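Local coordinates for cytochrome c, class II (Shewanella frigidimarina, PDB 4ULV), which carries heme c covalently, binds diatomic gases and probably transfers electrons as a cytochrome c', at residues Ala14-Ile19 with Lys53-Gly58; Thr86-Asn91 with Ala112-Ser117; Ala6-Tyr11 with Gly58-Ser63. One frame throughout, in Å; residues are numbered along the deposited sequence.

Contact 1. Residues Ala14-Ile19 with Lys53-Gly58; sequences AAFGLI and KIPHEG. With HEC (heme c), chain C.
Ala15 and Pro55 mark the closest backbone approach, their CA atoms 5.7 Å apart, where a short part of helix 5-30 lies against a loop piece, 53-58, whose residues have helical torsions without the regular helical bonds. The side chains meet through carbon alone, and Pro55 is the hub. Its CB rests over one face of the Phe16 ring, 3.9 Å from the centroid and 23° off the normal, a CH-pi contact displaced toward the rim at CZ and CE2; CG of the same proline reaches CZ and CE1. Phe16 CG, anti to its own carbonyl carbon (chi1 -74°), sits beside heme NA. The other face of the ring is laid on the porphyrin, with heme ND 3.3 Å above the plane and over the ring centre. Phe16 is therefore pressed between proline and heme, and its CD1 comes to 3.3 Å from the heme iron. Behind this layer the methyl of Ala15 fits against two neighbours at once: Ile54 CG2 lies 3.7 Å from Ala15 CB, and Pro55 CD touches the same methyl slightly farther off. Ile19, one turn on from Ala15, adds a looser touch of its CD1 on Pro55 CG, while its CG2 branch turns to the heme vinyl-derived carbon CBB at 3.8 Å. Leu18 and Ile54 carry the packing on into the second subunit, meeting Tyr11 and Asn47 there. A ligand approaching the iron from this side would probably have to displace the aromatic ring, and Pro55 lies against the opposite face, toward which the ring would be pushed. With His122 binding the iron axially from across the porphyrin, Phe16 forms the occluded distal face of a cytochrome c' heme pocket.

Contact 2. Residues Thr86-Asn91 with Ala112-Ser117; sequences TAFQDN and ANTGKS. With HEC (heme c), chain C.
Phe88 and Asn91 of one helix face Thr114 and Ser117 of the next in a four-helix bundle, the fold of cytochromes c'. The two segments run nearly antiparallel, at 160°, with axes 9.4 Å apart. The tight part lies toward the heme. Phe88 CG, anti to the backbone N, comes up against heme CMC, which sits 3.5 Å from Phe88 CB; CE1 of the ring lies 3.6 Å from heme CBB, and heme CHC lies over one face, offset toward the rim. Thr114 CG2 meets the ring at its edge, 4.1 Å from Phe88 CE1, so the ring touches both helix 104-125, through Thr114, and the heme. The outer part is looser and polar. Asn113, exposed, only borders it and directs OD1 to Gln109 of its own helix. Between the two zones Asn91 reaches across with both ends of its amide. Asn91 and Ser117 are each modelled in two conformers, and both links hold for the conformers described. Asn91 OD1 lies 2.9 Å from Thr114 OG1, a hydroxyl that also bonds Ala110 O. On the other side of the amide, Asn91 ND2 donates to Ser117 OG over 2.9 Å at an N-H...O angle of 161°, the oxygen tilted 15° out of the amide plane.

Contact 3. Residues Ala6-Tyr11 with Gly58-Ser63; sequences ADAIEY and GFIAGS. With HEC (heme c), chain C; SO4 (sulfate ion), chain G.
The loop that follows helix 38-51 closes against the start of helix 5-30, Ala8 and Ile9 meeting Gly58, Ile60 and Ser63 beside a heme propionate. Ala8 and Gly58 come to 4.4 Å between their CA atoms, a closeness that a side chain at Gly58 would obstruct, since a CB there would run into Ala8 O. The Ala8 methyl lies 3.4 Å from Gly58 O and also meets the tip of Ile60, whose CD1 is 3.7 Å from Ala8 CB. CG1 of Ile60 lies between its backbone N and carbonyl carbon (chi1 69°), and this branch faces the alanine. Between Gly58 and Ser63 the chain bends twice, in an inverse gamma turn centred on Phe59 and a type II beta turn from Ile60 to Ser63. Arg12 binds this loop to the heme: its NH1 bonds to Gly58 O and Ser63 OG, its NE to the heme, and it makes a cation-pi contact with Phe59. Ile9 packs its CG1 at 4.2 Å from Ser63 CB, with CG2 4.0 Å from heme O2D. An alanine in place of Ile9 would probably open a gap between the helix and the beta turn, leaving Ser63 CB and the propionate without that hydrocarbon packing. At the second residue of the turn, Ala61 N donates almost straight, at 175°, to O4 of a sulfate ion probably from the crystallisation liquor.

All three contacts touch the same heme c. Contacts 1 and 3 both use helix 5-30 and the loop after helix 38-51; they share Gly58, their centres are about 11 Å apart, and contact 1 is nested inside the chain loop that contact 3 closes. Contact 2, joining helices 78-98 and 104-125, comes later in sequence. Its centre is about 14 Å from that of contact 1, which it meets through Ile19 and Phe88, and about 22 Å from that of contact 3, with no direct touch. Contact 1 thus lies against both others, and the heme is common to all three.

Contact 1. Residues Ala14-Ile19 with Lys53-Gly58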
loop_
_atom_site.group_PDB
_atom_site.type_symbol
_atom_site.label_atom_id
_atom_site.label_comp_id
_atom_site.label_asym_id
_atom_site.label_seq_id
_atom_site.Cartn_x
_atom_site.Cartn_y
_atom_site.Cartn_z
ATOM N N ALA A 14 2.119 8.539 2.412
ATOM C CA ALA A 14 1.200 7.501 2.873
ATOM C C ALA A 14 1.824 6.115 2.588
ATOM O O ALA A 14 1.834 5.262 3.460
ATOM C CB ALA A 14 -0.140 7.582 2.177
ATOM N N ALA A 15 2.389 5.999 1.391
ATOM C CA ALA A 15 3.013 4.687 1.027
ATOM C C ALA A 15 4.210 4.340 1.893
ATOM O O ALA A 15 4.345 3.226 2.397
ATOM C CB ALA A 15 3.389 4.738 -0.484
ATOM N N PHE A 16 5.061 5.342 2.088
ATOM C CA PHE A 16 6.219 5.131 2.963
ATOM C C PHE A 16 5.838 4.797 4.381
ATOM O O PHE A 16 6.487 3.958 5.026
ATOM C CB PHE A 16 7.198 6.297 2.925
ATOM C CG PHE A 16 8.022 6.383 1.653
ATOM C CD1 PHE A 16 8.874 5.349 1.254
ATOM C CD2 PHE A 16 7.984 7.539 0.904
ATOM C CE1 PHE A 16 9.631 5.513 0.109
ATOM C CE2 PHE A 16 8.716 7.699 -0.211
ATOM C CZ PHE A 16 9.521 6.669 -0.639
ATOM N N GLY A 17 4.795 5.420 4.908
ATOM C CA GLY A 17 4.358 5.032 6.201
ATOM C C GLY A 17 3.955 3.577 6.333
ATOM O O GLY A 17 4.176 2.917 7.335
ATOM N N LEU A 18 3.221 3.145 5.331
ATOM C CA LEU A 18 2.789 1.723 5.291
ATOM C C LEU A 18 3.998 0.753 5.169
ATOM O O LEU A 18 4.012 -0.282 5.842
ATOM C CB LEU A 18 1.771 1.465 4.223
ATOM C CG LEU A 18 0.456 2.233 4.331
ATOM C CD1 LEU A 18 -0.308 1.891 3.073
ATOM C CD2 LEU A 18 -0.316 1.890 5.555
ATOM N N ILE A 19 4.936 1.179 4.357
ATOM C CA ILE A 19 6.188 0.379 4.209
ATOM C C ILE A 19 6.832 0.288 5.585
ATOM O O ILE A 19 7.272 -0.809 6.038
ATOM C CB ILE A 19 7.114 1.018 3.197
ATOM C CG1 ILE A 19 6.569 0.843 1.793
ATOM C CG2 ILE A 19 8.543 0.504 3.304
ATOM C CD1 ILE A 19 7.253 1.678 0.756
ATOM N N LYS A 53 6.596 -0.555 -4.777
ATOM C CA LYS A 53 6.315 -0.093 -6.112
ATOM C C LYS A 53 5.372 1.143 -6.189
ATOM O O LYS A 53 5.155 1.642 -7.278
ATOM C CB LYS A 53 5.701 -1.218 -6.937
ATOM C CG LYS A 53 6.651 -2.422 -7.118
ATOM C CD LYS A 53 6.038 -3.487 -7.966
ATOM C CE LYS A 53 5.483 -4.574 -7.108
ATOM N NZ LYS A 53 5.032 -5.728 -7.927
ATOM N N ILE A 54 4.882 1.528 -5.028
ATOM C CA ILE A 54 3.827 2.616 -4.938
ATOM C C ILE A 54 4.383 4.062 -4.901
ATOM O O ILE A 54 3.928 4.896 -5.665
ATOM C CB ILE A 54 2.901 2.347 -3.779
ATOM C CG1 ILE A 54 2.164 1.019 -3.883
ATOM C CG2 ILE A 54 1.849 3.492 -3.594
ATOM C CD1 ILE A 54 1.371 0.811 -5.068
ATOM N N PRO A 55 5.386 4.373 -4.068
ATOM C CA PRO A 55 5.666 5.838 -3.835
ATOM C C PRO A 55 6.328 6.554 -4.976
ATOM O O PRO A 55 6.207 7.806 -5.061
ATOM C CB PRO A 55 6.596 5.874 -2.619
ATOM C CG PRO A 55 7.223 4.483 -2.614
ATOM C CD PRO A 55 6.146 3.541 -3.114
ATOM N N HIS A 56 7.078 5.863 -5.868
ATOM C CA HIS A 56 7.789 6.552 -6.921
ATOM C C HIS A 56 6.880 7.527 -7.732
ATOM O O HIS A 56 7.344 8.619 -8.117
ATOM C CB HIS A 56 8.435 5.534 -7.842
ATOM C CG HIS A 56 9.185 6.148 -8.953
ATOM N ND1 HIS A 56 8.652 6.306 -10.210
ATOM C CD2 HIS A 56 10.420 6.669 -9.012
ATOM C CE1 HIS A 56 9.529 6.890 -10.997
ATOM N NE2 HIS A 56 10.613 7.127 -10.285
ATOM N N GLU A 57 5.676 7.090 -8.048
ATOM C CA GLU A 57 4.710 7.868 -8.833
ATOM C C GLU A 57 4.494 9.276 -8.251
ATOM O O GLU A 57 4.208 10.211 -9.022
ATOM C CB GLU A 57 3.404 7.118 -8.893
ATOM C CG GLU A 57 2.372 7.795 -9.826
ATOM C CD GLU A 57 1.085 7.058 -10.021
ATOM O OE1 GLU A 57 0.953 5.915 -9.477
ATOM O OE2 GLU A 57 0.240 7.581 -10.804
ATOM N N GLY A 58 4.613 9.408 -6.941
ATOM C CA GLY A 58 4.423 10.721 -6.337
ATOM C C GLY A 58 5.536 11.734 -6.544
ATOM O O GLY A 58 5.338 12.906 -6.183
HETATM FE FE HEC C . 11.762 6.390 2.594
HETATM C CHA HEC C . 9.987 9.196 3.469
HETATM C CHB HEC C . 10.538 4.802 5.303
HETATM C CHC HEC C . 12.975 3.456 1.391
HETATM C CHD HEC C . 12.887 7.986 -0.183
HETATM N NA HEC C . 10.436 6.934 4.115
HETATM C C1A HEC C . 9.829 8.115 4.342
HETATM C C2A HEC C . 9.064 8.091 5.516
HETATM C C3A HEC C . 9.221 6.844 6.035
HETATM C C4A HEC C . 10.080 6.133 5.137
HETATM C CMA HEC C . 8.640 6.317 7.302
HETATM C CAA HEC C . 8.242 9.257 6.077
HETATM C CBA HEC C . 6.820 9.233 5.482
HETATM C CGA HEC C . 5.916 10.313 6.067
HETATM O O1A HEC C . 6.080 11.474 5.700
HETATM O O2A HEC C . 5.025 9.962 6.856
HETATM N NB HEC C . 11.676 4.409 3.179
HETATM C C1B HEC C . 11.242 3.943 4.384
HETATM C C2B HEC C . 11.610 2.616 4.647
HETATM C C3B HEC C . 12.287 2.278 3.512
HETATM C C4B HEC C . 12.338 3.353 2.630
HETATM C CMB HEC C . 11.390 1.844 5.884
HETATM C CAB HEC C . 12.958 0.961 3.163
HETATM C CBB HEC C . 12.205 -0.287 3.608
HETATM N NC HEC C . 12.726 5.766 0.835
HETATM C C1C HEC C . 13.235 4.506 0.542
HETATM C C2C HEC C . 13.941 4.531 -0.676
HETATM C C3C HEC C . 13.906 5.840 -1.153
HETATM C C4C HEC C . 13.140 6.555 -0.158
HETATM C CMC HEC C . 14.622 3.298 -1.278
HETATM C CAC HEC C . 14.534 6.450 -2.367
HETATM C CBC HEC C . 14.804 5.606 -3.576
HETATM N ND HEC C . 11.457 8.272 1.751
HETATM C C1D HEC C . 12.087 8.782 0.702
HETATM C C2D HEC C . 11.860 10.182 0.546
HETATM C C3D HEC C . 10.959 10.491 1.524
HETATM C C4D HEC C . 10.774 9.315 2.294
HETATM C CMD HEC C . 12.383 11.077 -0.501
HETATM C CAD HEC C . 10.292 11.815 1.734
HETATM C CBD HEC C . 8.860 11.859 1.196
HETATM C CGD HEC C . 8.166 13.218 1.413
HETATM O O1D HEC C . 8.335 13.765 2.561
HETATM O O2D HEC C . 7.573 13.682 0.430
#

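Contact 2. Residues Thr86-Asn91 with Ala112-Ser117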
loop_
_atom_site.group_PDB
_atom_site.type_symbol
_atom_site.label_atom_id
_atom_site.label_comp_id
_atom_site.label_asym_id
_atom_site.label_seq_id
_atom_site.Cartn_x
_atom_site.Cartn_y
_atom_site.Cartn_z
ATOM N N THR A 86 14.355 1.487 -8.043
ATOM C CA THR A 86 14.222 0.150 -8.636
ATOM C C THR A 86 15.004 -0.924 -7.929
ATOM O O THR A 86 14.531 -2.051 -7.747
ATOM C CB THR A 86 14.518 0.172 -10.132
ATOM O OG1 THR A 86 15.817 0.628 -10.419
ATOM C CG2 THR A 86 13.604 1.033 -10.859
ATOM N N ALA A 87 16.170 -0.556 -7.397
ATOM C CA ALA A 87 16.923 -1.477 -6.599
ATOM C C ALA A 87 16.232 -1.837 -5.319
ATOM O O ALA A 87 16.235 -2.985 -4.879
ATOM C CB ALA A 87 18.313 -0.962 -6.339
ATOM N N PHE A 88 15.507 -0.817 -4.755
ATOM C CA PHE A 88 14.705 -1.110 -3.579
ATOM C C PHE A 88 13.577 -2.108 -3.904
ATOM O O PHE A 88 13.305 -3.031 -3.157
ATOM C CB PHE A 88 14.175 0.237 -2.977
ATOM C CG PHE A 88 13.083 0.089 -1.968
ATOM C CD1 PHE A 88 13.197 -0.782 -0.894
ATOM C CD2 PHE A 88 11.958 0.947 -2.005
ATOM C CE1 PHE A 88 12.217 -0.868 0.075
ATOM C CE2 PHE A 88 10.971 0.833 -1.043
ATOM C CZ PHE A 88 11.076 -0.034 0.009
ATOM N N GLN A 89 12.861 -1.843 -5.002
ATOM C CA GLN A 89 11.793 -2.771 -5.411
ATOM C C GLN A 89 12.388 -4.165 -5.557
ATOM O O GLN A 89 11.776 -5.141 -5.124
ATOM C CB GLN A 89 11.130 -2.300 -6.730
ATOM C CG GLN A 89 10.358 -0.961 -6.586
ATOM C CD GLN A 89 9.805 -0.404 -7.891
ATOM O OE1 GLN A 89 9.853 -1.067 -8.947
ATOM N NE2 GLN A 89 9.225 0.790 -7.822
ATOM N N ASP A 90 13.557 -4.259 -6.166
ATOM C CA ASP A 90 14.215 -5.568 -6.345
ATOM C C ASP A 90 14.576 -6.226 -4.987
ATOM O O ASP A 90 14.343 -7.421 -4.777
ATOM C CB ASP A 90 15.490 -5.402 -7.156
ATOM C CG ASP A 90 15.252 -5.103 -8.614
ATOM O OD1 ASP A 90 14.129 -5.369 -9.172
ATOM O OD2 ASP A 90 16.248 -4.639 -9.276
ATOM N N ASN A 91 15.229 -5.460 -4.080
ATOM C CA ASN A 91 15.570 -6.036 -2.821
ATOM C C ASN A 91 14.396 -6.382 -1.930
ATOM O O ASN A 91 14.412 -7.346 -1.197
ATOM C CB ASN A 91 16.654 -5.217 -2.152
ATOM C CG ASN A 91 16.149 -3.977 -1.440
ATOM O OD1 ASN A 91 15.174 -4.034 -0.701
ATOM N ND2 ASN A 91 16.874 -2.858 -1.606
ATOM N N ALA A 112 18.717 -6.901 6.099
ATOM C CA ALA A 112 19.752 -5.885 6.096
ATOM C C ALA A 112 19.969 -5.247 4.741
ATOM O O ALA A 112 20.165 -4.052 4.647
ATOM C CB ALA A 112 21.067 -6.448 6.630
ATOM N N ASN A 113 19.887 -6.026 3.675
ATOM C CA ASN A 113 20.077 -5.497 2.349
ATOM C C ASN A 113 18.948 -4.454 2.070
ATOM O O ASN A 113 19.190 -3.397 1.464
ATOM C CB ASN A 113 19.962 -6.592 1.292
ATOM C CG ASN A 113 21.180 -7.526 1.263
ATOM O OD1 ASN A 113 22.256 -7.215 1.831
ATOM N ND2 ASN A 113 21.043 -8.637 0.575
ATOM N N THR A 114 17.721 -4.812 2.455
ATOM C CA THR A 114 16.595 -3.890 2.222
ATOM C C THR A 114 16.783 -2.631 3.098
ATOM O O THR A 114 16.607 -1.481 2.596
ATOM C CB THR A 114 15.323 -4.623 2.516
ATOM O OG1 THR A 114 15.197 -5.761 1.616
ATOM C CG2 THR A 114 14.127 -3.739 2.307
ATOM N N GLY A 115 17.150 -2.779 4.374
ATOM C CA GLY A 115 17.390 -1.673 5.255
ATOM C C GLY A 115 18.419 -0.728 4.716
ATOM O O GLY A 115 18.276 0.515 4.844
ATOM N N LYS A 116 19.490 -1.264 4.156
ATOM C CA LYS A 116 20.536 -0.412 3.572
ATOM C C LYS A 116 20.031 0.446 2.462
ATOM O O LYS A 116 20.514 1.591 2.314
ATOM C CB LYS A 116 21.656 -1.295 3.029
ATOM C CG LYS A 116 22.883 -0.565 2.431
ATOM C CD LYS A 116 24.081 -1.518 2.130
ATOM C CE LYS A 116 25.235 -0.794 1.461
ATOM N NZ LYS A 116 25.002 -0.479 0.026
ATOM N N SER A 117 19.059 -0.057 1.686
ATOM C CA SER A 117 18.537 0.769 0.621
ATOM C C SER A 117 17.684 1.905 1.141
ATOM O O SER A 117 17.747 2.977 0.560
ATOM C CB SER A 117 17.743 -0.023 -0.398
ATOM O OG SER A 117 16.629 -0.612 0.217
HETATM FE FE HEC C . 11.762 6.390 2.594
HETATM C CHA HEC C . 9.987 9.196 3.469
HETATM C CHB HEC C . 10.538 4.802 5.303
HETATM C CHC HEC C . 12.975 3.456 1.391
HETATM C CHD HEC C . 12.887 7.986 -0.183
HETATM N NA HEC C . 10.436 6.934 4.115
HETATM C C1A HEC C . 9.829 8.115 4.342
HETATM C C2A HEC C . 9.064 8.091 5.516
HETATM C C3A HEC C . 9.221 6.844 6.035
HETATM C C4A HEC C . 10.080 6.133 5.137
HETATM C CMA HEC C . 8.640 6.317 7.302
HETATM C CAA HEC C . 8.242 9.257 6.077
HETATM C CBA HEC C . 6.820 9.233 5.482
HETATM C CGA HEC C . 5.916 10.313 6.067
HETATM O O1A HEC C . 6.080 11.474 5.700
HETATM O O2A HEC C . 5.025 9.962 6.856
HETATM N NB HEC C . 11.676 4.409 3.179
HETATM C C1B HEC C . 11.242 3.943 4.384
HETATM C C2B HEC C . 11.610 2.616 4.647
HETATM C C3B HEC C . 12.287 2.278 3.512
HETATM C C4B HEC C . 12.338 3.353 2.630
HETATM C CMB HEC C . 11.390 1.844 5.884
HETATM C CAB HEC C . 12.958 0.961 3.163
HETATM C CBB HEC C . 12.205 -0.287 3.608
HETATM N NC HEC C . 12.726 5.766 0.835
HETATM C C1C HEC C . 13.235 4.506 0.542
HETATM C C2C HEC C . 13.941 4.531 -0.676
HETATM C C3C HEC C . 13.906 5.840 -1.153
HETATM C C4C HEC C . 13.140 6.555 -0.158
HETATM C CMC HEC C . 14.622 3.298 -1.278
HETATM C CAC HEC C . 14.534 6.450 -2.367
HETATM C CBC HEC C . 14.804 5.606 -3.576
HETATM N ND HEC C . 11.457 8.272 1.751
HETATM C C1D HEC C . 12.087 8.782 0.702
HETATM C C2D HEC C . 11.860 10.182 0.546
HETATM C C3D HEC C . 10.959 10.491 1.524
HETATM C C4D HEC C . 10.774 9.315 2.294
HETATM C CMD HEC C . 12.383 11.077 -0.501
HETATM C CAD HEC C . 10.292 11.815 1.734
HETATM C CBD HEC C . 8.860 11.859 1.196
HETATM C CGD HEC C . 8.166 13.218 1.413
HETATM O O1D HEC C . 8.335 13.765 2.561
HETATM O O2D HEC C . 7.573 13.682 0.430
#

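Contact 3. Residues Ala6-Tyr11 with Gly58-Ser63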
loop_
_atom_site.group_PDB
_atom_site.type_symbol
_atom_site.label_atom_id
_atom_site.label_comp_id
_atom_site.label_asym_id
_atom_site.label_seq_id
_atom_site.Cartn_x
_atom_site.Cartn_y
_atom_site.Cartn_z
ATOM N N ALA A 6 0.279 18.857 -3.768
ATOM C CA ALA A 6 0.129 18.350 -2.413
ATOM C C ALA A 6 -0.353 16.903 -2.366
ATOM O O ALA A 6 -0.018 16.140 -1.458
ATOM C CB ALA A 6 -0.796 19.225 -1.630
ATOM N N ASP A 7 -1.167 16.551 -3.360
ATOM C CA ASP A 7 -1.682 15.191 -3.443
ATOM C C ASP A 7 -0.559 14.172 -3.700
ATOM O O ASP A 7 -0.630 13.083 -3.184
ATOM C CB ASP A 7 -2.806 15.089 -4.488
ATOM C CG ASP A 7 -4.027 15.958 -4.151
ATOM O OD1 ASP A 7 -4.399 16.136 -2.985
ATOM O OD2 ASP A 7 -4.653 16.475 -5.071
ATOM N N ALA A 8 0.366 14.558 -4.557
ATOM C CA ALA A 8 1.484 13.670 -4.910
ATOM C C ALA A 8 2.316 13.440 -3.680
ATOM O O ALA A 8 2.836 12.338 -3.426
ATOM C CB ALA A 8 2.306 14.325 -5.990
ATOM N N ILE A 9 2.545 14.484 -2.917
ATOM C CA ILE A 9 3.308 14.343 -1.685
ATOM C C ILE A 9 2.587 13.519 -0.661
ATOM O O ILE A 9 3.167 12.593 -0.056
ATOM C CB ILE A 9 3.574 15.758 -1.074
ATOM C CG1 ILE A 9 4.497 16.548 -1.980
ATOM C CG2 ILE A 9 4.109 15.633 0.331
ATOM C CD1 ILE A 9 4.445 18.103 -1.744
ATOM N N GLU A 10 1.283 13.717 -0.473
ATOM C CA GLU A 10 0.556 12.913 0.468
ATOM C C GLU A 10 0.540 11.426 0.045
ATOM O O GLU A 10 0.606 10.563 0.903
ATOM C CB GLU A 10 -0.876 13.463 0.621
ATOM C CG GLU A 10 -0.815 14.761 1.415
ATOM C CD GLU A 10 -2.057 15.640 1.339
ATOM O OE1 GLU A 10 -3.116 15.110 0.991
ATOM O OE2 GLU A 10 -1.982 16.874 1.667
ATOM N N TYR A 11 0.436 11.191 -1.251
ATOM C CA TYR A 11 0.439 9.821 -1.787
ATOM C C TYR A 11 1.769 9.122 -1.429
ATOM O O TYR A 11 1.755 7.985 -0.868
ATOM C CB TYR A 11 0.212 9.895 -3.273
ATOM C CG TYR A 11 0.106 8.558 -3.995
ATOM C CD1 TYR A 11 -1.106 7.909 -4.111
ATOM C CD2 TYR A 11 1.227 7.975 -4.566
ATOM C CE1 TYR A 11 -1.208 6.713 -4.796
ATOM C CE2 TYR A 11 1.145 6.758 -5.215
ATOM C CZ TYR A 11 -0.083 6.136 -5.317
ATOM O OH TYR A 11 -0.268 4.925 -5.973
ATOM N N GLY A 58 4.613 9.408 -6.941
ATOM C CA GLY A 58 4.423 10.721 -6.337
ATOM C C GLY A 58 5.536 11.734 -6.544
ATOM O O GLY A 58 5.338 12.906 -6.183
ATOM N N PHE A 59 6.707 11.340 -7.038
ATOM C CA PHE A 59 7.842 12.266 -7.149
ATOM C C PHE A 59 7.839 13.120 -8.412
ATOM O O PHE A 59 8.762 13.072 -9.256
ATOM C CB PHE A 59 9.142 11.523 -6.948
ATOM C CG PHE A 59 9.361 11.103 -5.517
ATOM C CD1 PHE A 59 9.927 11.976 -4.587
ATOM C CD2 PHE A 59 8.920 9.833 -5.066
ATOM C CE1 PHE A 59 10.059 11.573 -3.287
ATOM C CE2 PHE A 59 9.078 9.472 -3.745
ATOM C CZ PHE A 59 9.663 10.358 -2.851
ATOM N N ILE A 60 6.764 13.904 -8.524
ATOM C CA ILE A 60 6.535 14.745 -9.686
ATOM C C ILE A 60 7.404 15.995 -9.632
ATOM O O ILE A 60 7.746 16.516 -8.515
ATOM C CB ILE A 60 5.017 15.046 -9.867
ATOM C CG1 ILE A 60 4.521 15.970 -8.728
ATOM C CG2 ILE A 60 4.249 13.726 -9.882
ATOM C CD1 ILE A 60 3.084 16.404 -8.984
ATOM N N ALA A 61 7.735 16.520 -10.807
ATOM C CA ALA A 61 8.490 17.763 -10.873
ATOM C C ALA A 61 7.841 18.888 -10.065
ATOM O O ALA A 61 6.617 19.063 -10.092
ATOM C CB ALA A 61 8.694 18.209 -12.319
ATOM N N GLY A 62 8.681 19.653 -9.350
ATOM C CA GLY A 62 8.214 20.799 -8.548
ATOM C C GLY A 62 7.749 20.453 -7.144
ATOM O O GLY A 62 7.495 21.366 -6.333
ATOM N N SER A 63 7.678 19.147 -6.813
ATOM C CA SER A 63 7.145 18.748 -5.521
ATOM C C SER A 63 8.224 18.630 -4.469
ATOM O O SER A 63 8.004 17.993 -3.456
ATOM C CB SER A 63 6.280 17.516 -5.639
ATOM O OG SER A 63 7.066 16.333 -6.075
HETATM FE FE HEC C . 11.762 6.390 2.594
HETATM C CHA HEC C . 9.987 9.196 3.469
HETATM C CHB HEC C . 10.538 4.802 5.303
HETATM C CHC HEC C . 12.975 3.456 1.391
HETATM C CHD HEC C . 12.887 7.986 -0.183
HETATM N NA HEC C . 10.436 6.934 4.115
HETATM C C1A HEC C . 9.829 8.115 4.342
HETATM C C2A HEC C . 9.064 8.091 5.516
HETATM C C3A HEC C . 9.221 6.844 6.035
HETATM C C4A HEC C . 10.080 6.133 5.137
HETATM C CMA HEC C . 8.640 6.317 7.302
HETATM C CAA HEC C . 8.242 9.257 6.077
HETATM C CBA HEC C . 6.820 9.233 5.482
HETATM C CGA HEC C . 5.916 10.313 6.067
HETATM O O1A HEC C . 6.080 11.474 5.700
HETATM O O2A HEC C . 5.025 9.962 6.856
HETATM N NB HEC C . 11.676 4.409 3.179
HETATM C C1B HEC C . 11.242 3.943 4.384
HETATM C C2B HEC C . 11.610 2.616 4.647
HETATM C C3B HEC C . 12.287 2.278 3.512
HETATM C C4B HEC C . 12.338 3.353 2.630
HETATM C CMB HEC C . 11.390 1.844 5.884
HETATM C CAB HEC C . 12.958 0.961 3.163
HETATM C CBB HEC C . 12.205 -0.287 3.608
HETATM N NC HEC C . 12.726 5.766 0.835
HETATM C C1C HEC C . 13.235 4.506 0.542
HETATM C C2C HEC C . 13.941 4.531 -0.676
HETATM C C3C HEC C . 13.906 5.840 -1.153
HETATM C C4C HEC C . 13.140 6.555 -0.158
HETATM C CMC HEC C . 14.622 3.298 -1.278
HETATM C CAC HEC C . 14.534 6.450 -2.367
HETATM C CBC HEC C . 14.804 5.606 -3.576
HETATM N ND HEC C . 11.457 8.272 1.751
HETATM C C1D HEC C . 12.087 8.782 0.702
HETATM C C2D HEC C . 11.860 10.182 0.546
HETATM C C3D HEC C . 10.959 10.491 1.524
HETATM C C4D HEC C . 10.774 9.315 2.294
HETATM C CMD HEC C . 12.383 11.077 -0.501
HETATM C CAD HEC C . 10.292 11.815 1.734
HETATM C CBD HEC C . 8.860 11.859 1.196
HETATM C CGD HEC C . 8.166 13.218 1.413
HETATM O O1D HEC C . 8.335 13.765 2.561
HETATM O O2D HEC C . 7.573 13.682 0.430
HETATM S S SO4 G . 5.820 15.159 -13.968
HETATM O O1 SO4 G . 5.080 16.372 -13.645
HETATM O O2 SO4 G . 6.009 15.033 -15.429
HETATM O O3 SO4 G . 5.042 14.014 -13.492
HETATM O O4 SO4 G . 7.097 15.260 -13.269
#